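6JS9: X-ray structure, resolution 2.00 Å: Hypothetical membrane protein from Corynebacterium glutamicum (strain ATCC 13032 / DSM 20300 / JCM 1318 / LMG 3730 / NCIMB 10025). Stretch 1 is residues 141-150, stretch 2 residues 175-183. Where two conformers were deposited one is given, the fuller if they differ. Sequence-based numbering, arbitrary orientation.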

# COMPACT_ATOMS: atom_id res chain seq x y z
N ASP A 141 -16.41 -10.78 -5.94
CA ASP A 141 -17.22 -11.30 -7.04
C ASP A 141 -17.49 -10.14 -7.99
O ASP A 141 -18.36 -9.31 -7.72
CB ASP A 141 -18.51 -11.91 -6.51
CG ASP A 141 -19.36 -12.56 -7.61
OD1 ASP A 141 -19.11 -12.36 -8.82
OD2 ASP A 141 -20.30 -13.29 -7.22
N PHE A 142 -16.74 -10.08 -9.10
CA PHE A 142 -16.87 -8.98 -10.04
C PHE A 142 -18.18 -9.00 -10.81
O PHE A 142 -18.49 -8.02 -11.50
CB PHE A 142 -15.70 -8.97 -11.02
CG PHE A 142 -14.42 -8.43 -10.44
CD1 PHE A 142 -14.19 -7.06 -10.38
CD2 PHE A 142 -13.45 -9.29 -9.94
CE1 PHE A 142 -13.00 -6.56 -9.84
CE2 PHE A 142 -12.26 -8.79 -9.39
CZ PHE A 142 -12.04 -7.42 -9.35
N SER A 143 -18.96 -10.08 -10.72
CA SER A 143 -20.29 -10.04 -11.32
C SER A 143 -21.32 -9.37 -10.41
O SER A 143 -22.46 -9.17 -10.84
CB SER A 143 -20.78 -11.45 -11.65
OG SER A 143 -21.27 -12.07 -10.47
N GLN A 144 -20.96 -9.03 -9.18
CA GLN A 144 -21.89 -8.32 -8.32
C GLN A 144 -21.65 -6.82 -8.41
O GLN A 144 -20.71 -6.35 -9.05
CB GLN A 144 -21.79 -8.81 -6.87
CG GLN A 144 -22.13 -10.30 -6.68
CD GLN A 144 -23.61 -10.63 -6.90
OE1 GLN A 144 -24.19 -10.33 -7.95
NE2 GLN A 144 -24.22 -11.27 -5.91
N ASP A 145 -22.53 -6.05 -7.78
CA ASP A 145 -22.49 -4.60 -7.90
C ASP A 145 -21.43 -3.97 -7.01
O ASP A 145 -21.14 -2.78 -7.18
CB ASP A 145 -23.88 -4.02 -7.59
CG ASP A 145 -24.95 -4.54 -8.55
OD1 ASP A 145 -24.61 -4.86 -9.71
OD2 ASP A 145 -26.14 -4.62 -8.15
N SER A 146 -20.84 -4.72 -6.08
CA SER A 146 -19.84 -4.14 -5.20
C SER A 146 -18.88 -5.21 -4.72
O SER A 146 -19.17 -6.41 -4.76
CB SER A 146 -20.49 -3.44 -4.01
OG SER A 146 -21.33 -4.34 -3.33
N ILE A 147 -17.71 -4.76 -4.26
CA ILE A 147 -16.71 -5.63 -3.66
C ILE A 147 -16.28 -5.00 -2.34
O ILE A 147 -15.82 -3.85 -2.31
CB ILE A 147 -15.51 -5.85 -4.59
CG1 ILE A 147 -15.92 -6.70 -5.79
CG2 ILE A 147 -14.33 -6.49 -3.82
CD1 ILE A 147 -14.91 -6.72 -6.92
N ASP A 148 -16.44 -5.74 -1.25
CA ASP A 148 -16.01 -5.28 0.06
C ASP A 148 -14.51 -5.54 0.20
O ASP A 148 -14.06 -6.68 0.10
CB ASP A 148 -16.81 -6.00 1.14
CG ASP A 148 -16.55 -5.46 2.54
OD1 ASP A 148 -15.64 -4.62 2.70
OD2 ASP A 148 -17.26 -5.89 3.47
N LEU A 149 -13.74 -4.47 0.42
CA LEU A 149 -12.29 -4.55 0.54
C LEU A 149 -11.82 -4.84 1.96
O LEU A 149 -10.60 -4.88 2.20
CB LEU A 149 -11.65 -3.25 0.04
CG LEU A 149 -11.93 -2.89 -1.43
CD1 LEU A 149 -11.31 -1.56 -1.81
CD2 LEU A 149 -11.45 -3.98 -2.39
N SER A 150 -12.74 -5.04 2.90
CA SER A 150 -12.37 -5.25 4.30
C SER A 150 -11.72 -6.61 4.52
O SER A 150 -12.24 -7.64 4.07
CB SER A 150 -13.61 -5.12 5.19
OG SER A 150 -14.22 -3.85 5.01
N PRO A 175 -5.41 -3.57 8.80
CA PRO A 175 -6.42 -4.23 7.97
C PRO A 175 -6.82 -3.34 6.81
O PRO A 175 -6.73 -2.11 6.87
CB PRO A 175 -7.58 -4.46 8.95
CG PRO A 175 -7.34 -3.51 10.07
CD PRO A 175 -5.86 -3.38 10.19
N THR A 176 -7.26 -3.96 5.72
CA THR A 176 -7.79 -3.18 4.61
C THR A 176 -9.26 -2.86 4.86
O THR A 176 -9.96 -3.59 5.57
CB THR A 176 -7.62 -3.91 3.27
OG1 THR A 176 -8.16 -5.24 3.37
CG2 THR A 176 -6.15 -3.99 2.87
N GLY A 177 -9.70 -1.75 4.29
CA GLY A 177 -11.08 -1.32 4.45
C GLY A 177 -11.58 -0.66 3.19
O GLY A 177 -10.83 -0.40 2.24
N GLY A 178 -12.88 -0.41 3.18
CA GLY A 178 -13.54 0.25 2.07
C GLY A 178 -14.33 -0.71 1.22
O GLY A 178 -14.62 -1.85 1.60
N SER A 179 -14.68 -0.24 0.03
CA SER A 179 -15.49 -1.00 -0.91
C SER A 179 -15.41 -0.34 -2.27
O SER A 179 -15.17 0.86 -2.38
CB SER A 179 -16.95 -1.10 -0.45
OG SER A 179 -17.63 0.12 -0.69
N LEU A 180 -15.65 -1.14 -3.31
CA LEU A 180 -15.75 -0.65 -4.68
C LEU A 180 -17.13 -0.96 -5.25
O LEU A 180 -17.75 -1.98 -4.92
CB LEU A 180 -14.66 -1.28 -5.57
CG LEU A 180 -13.19 -1.20 -5.14
CD1 LEU A 180 -12.29 -2.03 -6.05
CD2 LEU A 180 -12.70 0.25 -5.08
N THR A 181 -17.63 -0.07 -6.10
CA THR A 181 -18.80 -0.36 -6.92
C THR A 181 -18.33 -0.73 -8.32
O THR A 181 -17.42 -0.10 -8.88
CB THR A 181 -19.76 0.84 -6.95
OG1 THR A 181 -19.17 1.91 -7.68
CG2 THR A 181 -20.06 1.32 -5.54
N ILE A 182 -18.92 -1.80 -8.88
CA ILE A 182 -18.55 -2.32 -10.19
C ILE A 182 -19.73 -2.13 -11.12
O ILE A 182 -20.88 -2.35 -10.71
CB ILE A 182 -18.17 -3.81 -10.11
CG1 ILE A 182 -17.21 -4.06 -8.94
CG2 ILE A 182 -17.60 -4.29 -11.45
CD1 ILE A 182 -15.91 -3.27 -8.99
N SER A 183 -19.47 -1.72 -12.36
CA SER A 183 -20.53 -1.52 -13.35
C SER A 183 -19.97 -1.83 -14.74
O SER A 183 -18.85 -2.33 -14.88
CB SER A 183 -21.09 -0.10 -13.24
OG SER A 183 -20.06 0.85 -13.09

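Two neighbouring strands of a sheet are held together by backbone hydrogen bonds and by side-chain packing, and this pair from a hypothetical membrane protein of Corynebacterium glutamicum illustrates the principle well. The short strand 146–148 runs antiparallel to the longer strand that ends at Ser183, with 162° between their directions and a closest approach of 4.6 Å between axes. Together the two stretches bury 622 Å² of surface.

Backbone hydrogen bonds set the register. Ile147 and Leu180 form an antiparallel hydrogen-bonded pair, in which each residue both gives and accepts: Ile147 N lies 2.9 Å from Leu180 O, and Leu180 N lies 2.9 Å from Ile147 O. The ladder continues past the short strand in both directions. Ile182 N donates to Asp145 O at 3.0 Å, nearly straight at 167°, while Leu149 N donates to Gly178 O at 3.0 Å. Between these rungs sit the non-hydrogen-bonded pairs, Ser146 with Thr181 and Asp148 with Ser179. Their CA atoms come closer, 4.3 Å for Ser146 CA to Thr181 CA against 5.2 Å for Ile147 CA to Leu180 CA, as is usual in antiparallel sheets. This closeness favours CA-H...O contacts, including Ser146 CA to Leu180 O at 3.0 Å and Ser179 CA to Ile147 O at 3.2 Å.

One polar side chain bonds across the stretches; others brace stretch 1 itself. Thr176 OG1 donates to Leu149 O at 2.7 Å, so a hydroxyl satisfies a backbone carbonyl just beyond the strand. Asp148 bonds within its own stretch: its OD1 accepts from Ser150 N at 2.9 Å and from Ser150 OG at 2.8 Å, tying down the chain on the far side of Leu149. The same OD1 lies 3.2 Å from Gly178 O, but both atoms are acceptors and no hydrogen bond joins them. At the other end, Asp141 OD1 takes Ser143 N at 3.0 Å and Ser143 OG at 2.7 Å, reinforcing a type I turn whose backbone bond runs from Gln144 N to Asp141 O, also 3.0 Å.

Alternation along the strands puts Ile147 and Leu180 on one face of the sheet, while Ser146, Asp148, Ser179 and Thr181 line the other, where the residues are more exposed; Leu149 and Phe142, outside strand 146–148, add to the apolar packing. Ile182, most heavily covered by the opposing stretch, meets Ile147 through its CG1, 4.1 Å from Ile147 CD1, and approaches the Phe142 ring obliquely, its CD1 4.4 Å from Phe142 CD1. Leu149 points toward the partner stretch and sets its CD1 3.8 Å from Leu180 CG.

The two glycines differ in what they require. Gly178 adopts phi/psi of 104/-164°, at which a CB would be jammed against the carbonyl oxygen of the preceding residue; the backbone angles alone therefore call for glycine. Gly177 has no such constraint, since there is room for a CB there.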